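Local atomic coordinates of galactose mutarotase-like protein (Clostridium acetobutylicum, PDB entry 3OS7), a protein that probably binds carbohydrates and may act as an aldose 1-epimerase, interconverting the alpha and beta anomers of sugars such as galactose. Residues 11-14 / 18-21; 48-53 / 271-276; 66-71 / 289-294; 88-93 / 321-326. One frame throughout, in Å; residues are numbered along the deposited sequence. Where two conformers were deposited one is given.

Contacts 1 and 2 sit at the two ends of one five-stranded antiparallel sheet, their centres 26 Å apart: contact 1 is the hairpin of its first two strands, and contact 2 packs its last strand, 50-51, against strand 273-279 of the main body of strands. Contact 3 lies nearer the middle of the chain, its nearest atoms about 7 Å from contact 1 and from contact 2, and carries Arg68, which binds a tartaric acid molecule probably taken from the crystallisation liquor. Contact 4 is remote, its centre 30 Å from that of contact 3 and 41 Å from that of contact 2; contacts 2 and 4 lie on opposite sides of the chain's centre.

Contact 1 of 4, residues 11-14 / 18-21; sequences EEII and HKCI
Glu12 pairs with Cys20, and Ile14 with His18, through four antiparallel backbone hydrogen bonds, while the two short strand axes run at 134° to each other, a strongly twisted hairpin. The bond from Ile14 N to His18 O is 2.7 Å; the return bond from His18 N to Ile14 O is 3.0 Å. Ile13 and Lys19, between these pairs, and Glu11 and Ile21, beyond Glu12 and Cys20, form non-hydrogen-bonded pairs, where CA-H...O contacts fill in, as from Ile13 CA to His18 O at 3.2 Å.

On the face shared by Glu12, Ile14, His18 and Cys20, the thiol Cys20 SG sits 3.5 Å from Glu12 CG, and Ile14 CG2 rests 3.8 Å from Cys20 CB. Small, apolar Cys20 suits this buried spot. His18 presents the edge of its ring to Ile14 O, which lies in the ring plane; ND1 bonds Asp35 and the ring stacks with Phe62. On the other face, Ile21 has CG1 beside the backbone N, opposite the carbonyl carbon (chi1 -51°), which places CD1 3.5 Å from Glu11 CB, covering the acid's aliphatic part. Glu11 and Lys19 run side by side, yet OE2 and NZ stay 4.9 Å apart; Glu11 OE1 instead makes a salt bridge with Lys122.

Strand 8-14 forms an edge of the five-stranded sheet, and strand 18-25 joins it to strand 28-33, where Cys20 packs on Leu31 and Ile33.

Contact 2 of 4, residues 48-53 / 271-276; sequences KGVTIL and KNTRVV
Val50 and Ile52, on and just beyond the last strand of the N-terminal five-stranded antiparallel sheet, pack onto Thr273 and Val275 at the start of strand 273-279 and thereby join that sheet to the large antiparallel beta-sandwich assembly characteristic of the galactose mutarotase family. Each segment begins at a G1 beta bulge. Gly49 and Val50 together face Asp45, and Asn272 and Thr273 together face Asp268; Gly49 and Asn272 both take positive phi values, which glycine and asparagine accept more readily than most residues.

The backbones keep well apart, with Ile52 CA and Val275 CA 7.2 Å from each other, and methyl groups bridge the gap. Ile52 and Val275 meet at two places: Ile52 CG2 lies 3.8 Å from Val275 CG1, and Ile52 CG1 lies 4.1 Å from Val275 CG2. Two residues earlier in each segment, Val50 and Thr273 pass alongside, pointing in opposing senses, with Val50 CG2 4.2 Å from Thr273 CG2. Thr273 can serve in this apolar layer because its two branches are divided. With chi1 at -50° the methyl stands opposite the backbone N and meets Val50, while OG1 donates to Lys271 O at 2.8 Å, from 56° above the carbonyl plane. Phe192 touches both Val50 and Val275, and Ile338 of strand 329-340 touches Val50 and Thr273.

All four touching residues are buried, and their compact beta-branched side chains meet through methyl and methylene groups alone. Cohesion here therefore comes from dispersion and exclusion of water, with the one hydroxyl satisfied inside its own segment.

Contact 3 of 4, residues 66-71 / 289-294; sequences KNRPQV and WNDMGD
Val71 brings its CG1 methyl to the edge of the Trp289 ring, 4.2 Å from CZ3, and Arg68 reaches that edge too, its NH2 lying 4.2 Å from Trp289 CH2 and near the ring plane. The same methyl covers one face of the Arg68 guanidinium; its height over the plane is 3.6 Å, displaced from the centre. NH2 sits at the rim of the indole and not over its face, so no cation-pi interaction is made; the two planes are 63° apart. Arginine suits the place through its length: CG turns away from the backbone N (chi1 -160°) and the chain stays extended as far as NE.

The contact joins the loop after helix 62-67 to the loop connecting the antiparallel strands 285-289 and 297-303. In that second loop Asp291 N stands 3.6 Å above the ring plane of Trp289, over its centre. Asp291 is too far from Arg68 for a salt bridge, NH2 to OD2 being 4.4 Å, so water carries the link. One water accepts from Arg68 NH2 at 3.0 Å and donates to Asp291 OD1 at 2.9 Å; a second joins Arg68 NH1 to Asp291 OD2, the latter bond 2.7 Å long.

Tyr297 OH also bonds Asp291 OD2 and probably helps position the carboxylate. Arg68 NH2 and Gln70 NE2 hydrogen-bond a tartaric acid molecule, probably from the crystallisation liquor, which may mark a pocket.

Contact 4 of 4, residues 88-93 / 321-326; sequences FKLGDK and FKTLKP
Leu90 reaches across to Phe321 and Thr323, and the contact between the segments is apolar. Leu90 meets Thr323 tip to tip: both leucine methyls, CD1 and CD2, lie 3.9 Å from the CG2 methyl of Thr323, which thus sits against the fork of the side chain. CD1 serves twice, for it also approaches the rim of the Phe321 ring, 4.0 Å from CE2 and near the ring plane. The reach depends on leucine's form: CG extends away from the backbone N (chi1 -177°), which carries the branched end across the 9.2 Å between Leu90 CA and Thr323 CA. Arg316 of helix 316-319 touches all three residues, and Pro179 packs on Leu90. Phe321, buried, also packs on Ser309 and Pro310, and a tetraethylene glycol, probably from the crystallisation liquor, lies close to its ring.

Polar interactions belong to the surroundings. Thr323 keeps its two branches apart, CG2 going to Leu90 while OG1 hydrogen-bonds Glu177 OE2, which suits threonine to a partly exposed position with one apolar and one polar neighbour.

Backbone bonds shape the segment 88-93. Leu90 N donates to Lys93 O at 2.9 Å and Lys93 N to Leu90 O at 3.0 Å, closing a type II' turn whose first corner is Gly91, with the positive phi (58°) that this turn requires there. Leu90 therefore stands at the tight turn of a two-residue beta hairpin, strands 82-90 and 93-96, a small antiparallel unit that, through Leu90, touches Thr323 of strand 322-324 and Phe321 just before it.

Contact 1 of 4, residues 11-14 / 18-21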
loop_
_atom_site.group_PDB
_atom_site.type_symbol
_atom_site.label_atom_id
_atom_site.label_comp_id
_atom_site.label_asym_id
_atom_site.label_seq_id
_atom_site.Cartn_x
_atom_site.Cartn_y
_atom_site.Cartn_z
ATOM N N GLU A 11 -11.125 2.766 -21.091
ATOM C CA GLU A 11 -12.043 2.072 -20.232
ATOM C C GLU A 11 -12.501 0.848 -21.004
ATOM O O GLU A 11 -12.943 0.975 -22.128
ATOM C CB GLU A 11 -13.207 2.965 -19.930
ATOM C CG GLU A 11 -14.281 2.398 -19.054
ATOM C CD GLU A 11 -15.288 3.502 -18.666
ATOM O OE1 GLU A 11 -14.904 4.689 -18.698
ATOM O OE2 GLU A 11 -16.433 3.194 -18.306
ATOM N N GLU A 12 -12.387 -0.326 -20.393
ATOM C CA GLU A 12 -12.723 -1.577 -21.074
ATOM C C GLU A 12 -13.268 -2.596 -20.075
ATOM O O GLU A 12 -13.403 -2.297 -18.900
ATOM C CB GLU A 12 -11.500 -2.117 -21.821
ATOM C CG GLU A 12 -10.380 -2.554 -20.929
ATOM C CD GLU A 12 -9.036 -2.649 -21.653
ATOM O OE1 GLU A 12 -8.167 -1.797 -21.397
ATOM O OE2 GLU A 12 -8.833 -3.565 -22.471
ATOM N N ILE A 13 -13.641 -3.783 -20.564
ATOM C CA ILE A 13 -14.264 -4.803 -19.725
ATOM C C ILE A 13 -13.207 -5.848 -19.371
ATOM O O ILE A 13 -12.415 -6.253 -20.201
ATOM C CB ILE A 13 -15.428 -5.505 -20.440
ATOM C CG1 ILE A 13 -16.542 -4.503 -20.794
ATOM C CG2 ILE A 13 -16.000 -6.617 -19.586
ATOM C CD1 ILE A 13 -16.980 -3.639 -19.622
ATOM N N ILE A 14 -13.210 -6.287 -18.130
ATOM C CA ILE A 14 -12.307 -7.376 -17.688
ATOM C C ILE A 14 -13.172 -8.355 -16.888
ATOM O O ILE A 14 -14.203 -7.979 -16.347
ATOM C CB ILE A 14 -11.116 -6.800 -16.841
ATOM C CG1 ILE A 14 -10.041 -7.855 -16.563
ATOM C CG2 ILE A 14 -11.599 -6.256 -15.530
ATOM C CD1 ILE A 14 -8.743 -7.262 -15.991
ATOM N N HIS A 18 -16.840 -6.576 -15.746
ATOM C CA HIS A 18 -16.320 -5.494 -14.889
ATOM C C HIS A 18 -15.567 -4.439 -15.666
ATOM O O HIS A 18 -14.809 -4.746 -16.552
ATOM C CB HIS A 18 -15.437 -6.070 -13.797
ATOM C CG HIS A 18 -16.146 -7.057 -12.944
ATOM N ND1 HIS A 18 -16.908 -6.681 -11.856
ATOM C CD2 HIS A 18 -16.235 -8.403 -13.027
ATOM C CE1 HIS A 18 -17.439 -7.761 -11.308
ATOM N NE2 HIS A 18 -17.036 -8.819 -11.993
ATOM N N LYS A 19 -15.804 -3.187 -15.325
ATOM C CA LYS A 19 -15.121 -2.107 -15.979
ATOM C C LYS A 19 -13.707 -2.002 -15.395
ATOM O O LYS A 19 -13.470 -2.272 -14.202
ATOM C CB LYS A 19 -15.919 -0.817 -15.846
ATOM C CG LYS A 19 -17.255 -0.898 -16.646
ATOM C CD LYS A 19 -18.064 0.399 -16.584
ATOM C CE LYS A 19 -19.536 0.149 -16.298
ATOM N NZ LYS A 19 -20.120 1.341 -15.605
ATOM N N CYS A 20 -12.741 -1.711 -16.245
ATOM C CA CYS A 20 -11.405 -1.426 -15.746
ATOM C C CYS A 20 -10.896 -0.254 -16.563
ATOM O O CYS A 20 -11.459 0.051 -17.634
ATOM C CB CYS A 20 -10.520 -2.645 -15.862
ATOM S SG CYS A 20 -10.025 -3.144 -17.523
ATOM N N ILE A 21 -9.903 0.445 -16.032
ATOM C CA ILE A 21 -9.246 1.519 -16.760
ATOM C C ILE A 21 -7.779 1.189 -16.957
ATOM O O ILE A 21 -7.041 0.965 -15.974
ATOM C CB ILE A 21 -9.375 2.904 -16.034
ATOM C CG1 ILE A 21 -10.819 3.257 -15.654
ATOM C CG2 ILE A 21 -8.707 4.004 -16.886
ATOM C CD1 ILE A 21 -11.720 3.574 -16.806
#

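Contact 2 of 4, residues 48-53 / 271-276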
loop_
_atom_site.group_PDB
_atom_site.type_symbol
_atom_site.label_atom_id
_atom_site.label_comp_id
_atom_site.label_asym_id
_atom_site.label_seq_id
_atom_site.Cartn_x
_atom_site.Cartn_y
_atom_site.Cartn_z
ATOM N N LYS A 48 11.196 -1.554 -21.414
ATOM C CA LYS A 48 12.265 -2.012 -20.524
ATOM C C LYS A 48 12.066 -3.458 -20.096
ATOM O O LYS A 48 12.952 -4.051 -19.504
ATOM C CB LYS A 48 12.370 -1.108 -19.297
ATOM C CG LYS A 48 12.838 0.298 -19.607
ATOM C CD LYS A 48 13.061 1.067 -18.321
ATOM C CE LYS A 48 13.472 2.511 -18.585
ATOM N NZ LYS A 48 13.888 3.190 -17.309
ATOM N N GLY A 49 10.898 -4.016 -20.387
ATOM C CA GLY A 49 10.565 -5.359 -19.975
ATOM C C GLY A 49 10.322 -5.499 -18.478
ATOM O O GLY A 49 10.534 -6.579 -17.912
ATOM N N VAL A 50 9.886 -4.421 -17.831
ATOM C CA VAL A 50 9.734 -4.420 -16.372
ATOM C C VAL A 50 8.253 -4.396 -16.050
ATOM O O VAL A 50 7.498 -3.603 -16.649
ATOM C CB VAL A 50 10.436 -3.232 -15.715
ATOM C CG1 VAL A 50 10.070 -3.129 -14.230
ATOM C CG2 VAL A 50 11.961 -3.340 -15.901
ATOM N N THR A 51 7.828 -5.292 -15.152
ATOM C CA THR A 51 6.488 -5.238 -14.595
ATOM C C THR A 51 6.619 -5.192 -13.069
ATOM O O THR A 51 7.097 -6.133 -12.432
ATOM C CB THR A 51 5.541 -6.364 -15.090
ATOM O OG1 THR A 51 4.299 -6.269 -14.386
ATOM C CG2 THR A 51 6.126 -7.741 -14.892
ATOM N N ILE A 52 6.204 -4.073 -12.499
ATOM C CA ILE A 52 6.480 -3.785 -11.077
ATOM C C ILE A 52 5.550 -4.503 -10.096
ATOM O O ILE A 52 5.994 -5.051 -9.092
ATOM C CB ILE A 52 6.392 -2.286 -10.812
ATOM C CG1 ILE A 52 7.469 -1.544 -11.605
ATOM C CG2 ILE A 52 6.461 -1.988 -9.289
ATOM C CD1 ILE A 52 7.390 -0.016 -11.460
ATOM N N LEU A 53 4.258 -4.441 -10.351
ATOM C CA LEU A 53 3.250 -4.887 -9.388
ATOM C C LEU A 53 2.763 -6.295 -9.707
ATOM O O LEU A 53 2.547 -6.646 -10.873
ATOM C CB LEU A 53 2.016 -3.959 -9.364
ATOM C CG LEU A 53 2.277 -2.521 -8.919
ATOM C CD1 LEU A 53 1.101 -1.579 -9.213
ATOM C CD2 LEU A 53 2.723 -2.486 -7.430
ATOM N N LYS A 271 20.429 -7.137 -13.936
ATOM C CA LYS A 271 19.801 -6.410 -15.049
ATOM C C LYS A 271 20.018 -4.893 -14.980
ATOM O O LYS A 271 19.422 -4.143 -15.743
ATOM C CB LYS A 271 18.312 -6.743 -15.071
ATOM C CG LYS A 271 18.033 -8.212 -15.311
ATOM C CD LYS A 271 18.460 -8.590 -16.734
ATOM C CE LYS A 271 18.066 -10.004 -17.112
ATOM N NZ LYS A 271 18.380 -10.235 -18.564
ATOM N N ASN A 272 20.880 -4.448 -14.073
ATOM C CA ASN A 272 21.175 -3.025 -13.876
ATOM C C ASN A 272 19.933 -2.129 -13.726
ATOM O O ASN A 272 19.928 -0.979 -14.184
ATOM C CB ASN A 272 22.066 -2.440 -14.991
ATOM C CG ASN A 272 22.837 -1.208 -14.506
ATOM O OD1 ASN A 272 23.586 -1.303 -13.541
ATOM N ND2 ASN A 272 22.613 -0.051 -15.128
ATOM N N THR A 273 18.922 -2.661 -13.066
ATOM C CA THR A 273 17.648 -1.969 -12.879
ATOM C C THR A 273 17.192 -1.985 -11.423
ATOM O O THR A 273 17.288 -2.993 -10.738
ATOM C CB THR A 273 16.559 -2.669 -13.734
ATOM O OG1 THR A 273 17.041 -2.818 -15.074
ATOM C CG2 THR A 273 15.235 -1.875 -13.751
ATOM N N ARG A 274 16.631 -0.847 -10.984
ATOM C CA ARG A 274 16.101 -0.671 -9.636
ATOM C C ARG A 274 14.635 -0.238 -9.751
ATOM O O ARG A 274 14.330 0.664 -10.536
ATOM C CB ARG A 274 16.890 0.432 -8.920
ATOM C CG ARG A 274 16.393 0.717 -7.559
ATOM C CD ARG A 274 17.095 1.876 -6.917
ATOM N NE ARG A 274 18.502 1.588 -6.713
ATOM C CZ ARG A 274 19.509 2.153 -7.352
ATOM N NH1 ARG A 274 19.291 3.057 -8.284
ATOM N NH2 ARG A 274 20.762 1.762 -7.075
ATOM N N VAL A 275 13.752 -0.880 -8.984
ATOM C CA VAL A 275 12.374 -0.421 -8.808
ATOM C C VAL A 275 12.324 0.397 -7.527
ATOM O O VAL A 275 12.829 -0.033 -6.498
ATOM C CB VAL A 275 11.366 -1.586 -8.731
ATOM C CG1 VAL A 275 10.002 -1.085 -8.248
ATOM C CG2 VAL A 275 11.250 -2.275 -10.129
ATOM N N VAL A 276 11.793 1.608 -7.621
ATOM C CA VAL A 276 11.774 2.527 -6.481
ATOM C C VAL A 276 10.343 2.802 -6.023
ATOM O O VAL A 276 9.464 3.117 -6.843
ATOM C CB VAL A 276 12.454 3.875 -6.829
ATOM C CG1 VAL A 276 12.453 4.796 -5.607
ATOM C CG2 VAL A 276 13.887 3.672 -7.350
#

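Contact 3 of 4, residues 66-71 / 289-294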
loop_
_atom_site.group_PDB
_atom_site.type_symbol
_atom_site.label_atom_id
_atom_site.label_comp_id
_atom_site.label_asym_id
_atom_site.label_seq_id
_atom_site.Cartn_x
_atom_site.Cartn_y
_atom_site.Cartn_z
ATOM N N LYS A 66 -11.525 -10.747 -5.585
ATOM C CA LYS A 66 -12.290 -9.864 -4.698
ATOM C C LYS A 66 -12.212 -10.299 -3.239
ATOM O O LYS A 66 -12.228 -9.459 -2.335
ATOM C CB LYS A 66 -13.748 -9.781 -5.134
ATOM C CG LYS A 66 -14.665 -9.008 -4.169
ATOM C CD LYS A 66 -16.074 -8.817 -4.728
ATOM C CE LYS A 66 -16.928 -10.084 -4.611
ATOM N NZ LYS A 66 -18.305 -9.918 -5.204
ATOM N N ASN A 67 -12.125 -11.605 -3.016
ATOM C CA ASN A 67 -12.033 -12.137 -1.658
ATOM C C ASN A 67 -10.661 -12.002 -1.004
ATOM O O ASN A 67 -10.571 -12.015 0.224
ATOM C CB ASN A 67 -12.449 -13.594 -1.653
ATOM C CG ASN A 67 -13.941 -13.754 -1.720
ATOM O OD1 ASN A 67 -14.702 -12.847 -1.328
ATOM N ND2 ASN A 67 -14.378 -14.901 -2.206
ATOM N N ARG A 68 -9.615 -11.844 -1.809
ATOM C CA ARG A 68 -8.240 -11.657 -1.286
ATOM C C ARG A 68 -7.427 -10.745 -2.218
ATOM O O ARG A 68 -6.476 -11.155 -2.870
ATOM C CB ARG A 68 -7.557 -13.003 -1.111
ATOM C CG ARG A 68 -6.383 -12.951 -0.162
ATOM C CD ARG A 68 -5.502 -14.145 -0.369
ATOM N NE ARG A 68 -4.411 -14.176 0.603
ATOM C CZ ARG A 68 -3.413 -15.041 0.549
ATOM N NH1 ARG A 68 -3.359 -15.922 -0.431
ATOM N NH2 ARG A 68 -2.450 -14.992 1.447
ATOM N N PRO A 69 -7.804 -9.469 -2.278
ATOM C CA PRO A 69 -7.115 -8.577 -3.220
ATOM C C PRO A 69 -5.789 -8.070 -2.674
ATOM O O PRO A 69 -4.941 -7.537 -3.433
ATOM C CB PRO A 69 -8.125 -7.436 -3.390
ATOM C CG PRO A 69 -8.798 -7.367 -2.083
ATOM C CD PRO A 69 -8.959 -8.810 -1.659
ATOM N N GLN A 70 -5.590 -8.244 -1.367
ATOM C CA GLN A 70 -4.426 -7.668 -0.731
ATOM C C GLN A 70 -3.066 -8.259 -1.137
ATOM O O GLN A 70 -2.038 -7.694 -0.777
ATOM C CB GLN A 70 -4.548 -7.724 0.790
ATOM C CG GLN A 70 -4.609 -9.110 1.392
ATOM C CD GLN A 70 -6.009 -9.570 1.557
ATOM O OE1 GLN A 70 -6.892 -9.105 0.854
ATOM N NE2 GLN A 70 -6.237 -10.516 2.476
ATOM N N VAL A 71 -3.058 -9.394 -1.837
ATOM C CA VAL A 71 -1.822 -9.994 -2.351
ATOM C C VAL A 71 -1.510 -9.643 -3.813
ATOM O O VAL A 71 -0.619 -10.227 -4.405
ATOM C CB VAL A 71 -1.812 -11.503 -2.129
ATOM C CG1 VAL A 71 -1.870 -11.758 -0.657
ATOM C CG2 VAL A 71 -2.949 -12.225 -2.899
ATOM N N TRP A 289 6.488 -8.254 4.275
ATOM C CA TRP A 289 5.987 -9.610 4.400
ATOM C C TRP A 289 6.130 -10.270 3.036
ATOM O O TRP A 289 5.577 -9.764 2.064
ATOM C CB TRP A 289 4.528 -9.593 4.830
ATOM C CG TRP A 289 3.841 -10.933 4.786
ATOM C CD1 TRP A 289 3.990 -11.963 5.666
ATOM C CD2 TRP A 289 2.857 -11.368 3.820
ATOM N NE1 TRP A 289 3.168 -13.018 5.304
ATOM C CE2 TRP A 289 2.464 -12.669 4.180
ATOM C CE3 TRP A 289 2.294 -10.785 2.667
ATOM C CZ2 TRP A 289 1.522 -13.398 3.438
ATOM C CZ3 TRP A 289 1.367 -11.511 1.938
ATOM C CH2 TRP A 289 0.999 -12.802 2.323
ATOM N N ASN A 290 6.873 -11.367 2.959
ATOM C CA ASN A 290 7.137 -11.985 1.654
ATOM C C ASN A 290 6.401 -13.320 1.419
ATOM O O ASN A 290 6.788 -14.041 0.519
ATOM C CB ASN A 290 8.633 -12.173 1.434
ATOM C CG ASN A 290 9.249 -13.187 2.397
ATOM O OD1 ASN A 290 8.568 -13.689 3.299
ATOM N ND2 ASN A 290 10.549 -13.480 2.217
ATOM N N ASP A 291 5.383 -13.627 2.238
ATOM C CA ASP A 291 4.564 -14.822 2.073
ATOM C C ASP A 291 5.441 -16.081 1.935
ATOM O O ASP A 291 5.286 -16.831 0.992
ATOM C CB ASP A 291 3.645 -14.657 0.852
ATOM C CG ASP A 291 2.456 -15.634 0.855
ATOM O OD1 ASP A 291 2.368 -16.489 1.766
ATOM O OD2 ASP A 291 1.600 -15.545 -0.065
HETATM N N MSE A 292 6.375 -16.245 2.879
HETATM C CA MSE A 292 7.352 -17.340 2.946
HETATM C C MSE A 292 8.551 -17.203 1.996
HETATM O O MSE A 292 9.525 -17.917 2.165
HETATM C CB MSE A 292 6.696 -18.720 2.764
HETATM C CG MSE A 292 5.525 -19.014 3.666
HETATM SE SE MSE A 292 5.900 -18.710 5.558
HETATM C CE MSE A 292 6.978 -20.306 5.942
ATOM N N GLY A 293 8.491 -16.271 1.041
ATOM C CA GLY A 293 9.584 -15.987 0.111
ATOM C C GLY A 293 9.704 -16.936 -1.075
ATOM O O GLY A 293 10.688 -16.907 -1.812
ATOM N N ASP A 294 8.704 -17.775 -1.273
ATOM C CA ASP A 294 8.790 -18.806 -2.321
ATOM C C ASP A 294 7.733 -18.622 -3.407
ATOM O O ASP A 294 7.494 -19.528 -4.198
ATOM C CB ASP A 294 8.696 -20.201 -1.685
ATOM C CG ASP A 294 7.385 -20.436 -0.982
ATOM O OD1 ASP A 294 6.601 -19.470 -0.761
ATOM O OD2 ASP A 294 7.132 -21.603 -0.630
HETATM O O HOH W 1 -0.406 -17.088 2.201
HETATM O O HOH W 2 -0.475 -16.722 -1.325
#

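Contact 4 of 4, residues 88-93 / 321-326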
loop_
_atom_site.group_PDB
_atom_site.type_symbol
_atom_site.label_atom_id
_atom_site.label_comp_id
_atom_site.label_asym_id
_atom_site.label_seq_id
_atom_site.Cartn_x
_atom_site.Cartn_y
_atom_site.Cartn_z
ATOM N N PHE A 88 -11.262 -0.550 20.100
ATOM C CA PHE A 88 -10.421 0.523 20.670
ATOM C C PHE A 88 -11.359 1.617 21.136
ATOM O O PHE A 88 -12.526 1.623 20.778
ATOM C CB PHE A 88 -9.382 1.079 19.678
ATOM C CG PHE A 88 -9.963 1.804 18.476
ATOM C CD1 PHE A 88 -10.270 1.117 17.317
ATOM C CD2 PHE A 88 -10.204 3.174 18.504
ATOM C CE1 PHE A 88 -10.763 1.774 16.212
ATOM C CE2 PHE A 88 -10.713 3.835 17.401
ATOM C CZ PHE A 88 -11.007 3.131 16.256
ATOM N N LYS A 89 -10.826 2.534 21.925
ATOM C CA LYS A 89 -11.564 3.706 22.375
ATOM C C LYS A 89 -10.976 4.999 21.809
ATOM O O LYS A 89 -9.757 5.125 21.609
ATOM C CB LYS A 89 -11.561 3.758 23.909
ATOM C CG LYS A 89 -12.299 2.602 24.507
ATOM C CD LYS A 89 -12.543 2.730 25.962
ATOM C CE LYS A 89 -13.714 3.639 26.246
ATOM N NZ LYS A 89 -13.751 3.835 27.687
ATOM N N LEU A 90 -11.849 5.966 21.595
ATOM C CA LEU A 90 -11.424 7.340 21.338
ATOM C C LEU A 90 -12.232 8.211 22.291
ATOM O O LEU A 90 -13.453 8.305 22.184
ATOM C CB LEU A 90 -11.628 7.728 19.871
ATOM C CG LEU A 90 -11.146 9.125 19.480
ATOM C CD1 LEU A 90 -9.617 9.199 19.621
ATOM C CD2 LEU A 90 -11.590 9.534 18.078
ATOM N N GLY A 91 -11.549 8.800 23.270
ATOM C CA GLY A 91 -12.243 9.480 24.331
ATOM C C GLY A 91 -13.175 8.495 25.026
ATOM O O GLY A 91 -12.785 7.375 25.345
ATOM N N ASP A 92 -14.418 8.872 25.200
ATOM C CA ASP A 92 -15.346 7.969 25.876
ATOM C C ASP A 92 -16.127 7.105 24.907
ATOM O O ASP A 92 -17.058 6.418 25.342
ATOM C CB ASP A 92 -16.282 8.755 26.788
ATOM C CG ASP A 92 -17.101 9.797 26.033
ATOM O OD1 ASP A 92 -17.258 9.670 24.797
ATOM O OD2 ASP A 92 -17.583 10.748 26.685
ATOM N N LYS A 93 -15.745 7.096 23.619
ATOM C CA LYS A 93 -16.419 6.271 22.600
ATOM C C LYS A 93 -15.692 4.954 22.376
ATOM O O LYS A 93 -14.474 4.942 22.276
ATOM C CB LYS A 93 -16.496 7.014 21.269
ATOM C CG LYS A 93 -17.222 8.318 21.338
ATOM N N PHE A 321 -0.894 7.539 15.347
ATOM C CA PHE A 321 -2.336 7.537 15.360
ATOM C C PHE A 321 -2.796 8.979 15.244
ATOM O O PHE A 321 -2.224 9.865 15.873
ATOM C CB PHE A 321 -2.846 6.922 16.651
ATOM C CG PHE A 321 -4.324 6.913 16.757
ATOM C CD1 PHE A 321 -5.071 6.175 15.877
ATOM C CD2 PHE A 321 -4.977 7.675 17.723
ATOM C CE1 PHE A 321 -6.476 6.172 15.964
ATOM C CE2 PHE A 321 -6.359 7.647 17.828
ATOM C CZ PHE A 321 -7.098 6.884 16.943
ATOM N N LYS A 322 -3.808 9.199 14.423
ATOM C CA LYS A 322 -4.330 10.525 14.135
ATOM C C LYS A 322 -5.846 10.460 14.171
ATOM O O LYS A 322 -6.472 9.397 14.115
ATOM C CB LYS A 322 -3.867 11.002 12.734
ATOM C CG LYS A 322 -2.372 11.252 12.600
ATOM C CD LYS A 322 -1.976 11.834 11.247
ATOM C CE LYS A 322 -1.734 13.328 11.332
ATOM N NZ LYS A 322 -2.894 14.061 11.895
ATOM N N THR A 323 -6.450 11.627 14.289
ATOM C CA THR A 323 -7.874 11.719 14.080
ATOM C C THR A 323 -8.111 12.887 13.138
ATOM O O THR A 323 -7.255 13.783 13.003
ATOM C CB THR A 323 -8.603 11.937 15.389
ATOM O OG1 THR A 323 -8.205 13.187 15.938
ATOM C CG2 THR A 323 -8.273 10.825 16.379
ATOM N N LEU A 324 -9.241 12.854 12.448
ATOM C CA LEU A 324 -9.673 13.957 11.621
ATOM C C LEU A 324 -10.891 14.643 12.250
ATOM O O LEU A 324 -11.859 14.002 12.629
ATOM C CB LEU A 324 -10.032 13.469 10.225
ATOM C CG LEU A 324 -8.902 12.976 9.332
ATOM C CD1 LEU A 324 -9.493 12.512 8.000
ATOM C CD2 LEU A 324 -7.905 14.101 9.140
ATOM N N LYS A 325 -10.807 15.960 12.371
ATOM C CA LYS A 325 -11.943 16.752 12.797
ATOM C C LYS A 325 -12.955 16.791 11.624
ATOM O O LYS A 325 -12.634 16.397 10.484
ATOM C CB LYS A 325 -11.450 18.150 13.239
ATOM C CG LYS A 325 -10.581 18.140 14.502
ATOM C CD LYS A 325 -10.215 19.576 14.917
ATOM C CE LYS A 325 -9.444 19.645 16.242
ATOM N NZ LYS A 325 -8.045 19.129 16.117
ATOM N N PRO A 326 -14.196 17.222 11.890
ATOM C CA PRO A 326 -15.207 17.311 10.838
ATOM C C PRO A 326 -14.740 18.143 9.660
ATOM O O PRO A 326 -14.235 19.260 9.852
ATOM C CB PRO A 326 -16.427 17.910 11.573
ATOM C CG PRO A 326 -16.247 17.399 12.973
ATOM C CD PRO A 326 -14.773 17.498 13.220
#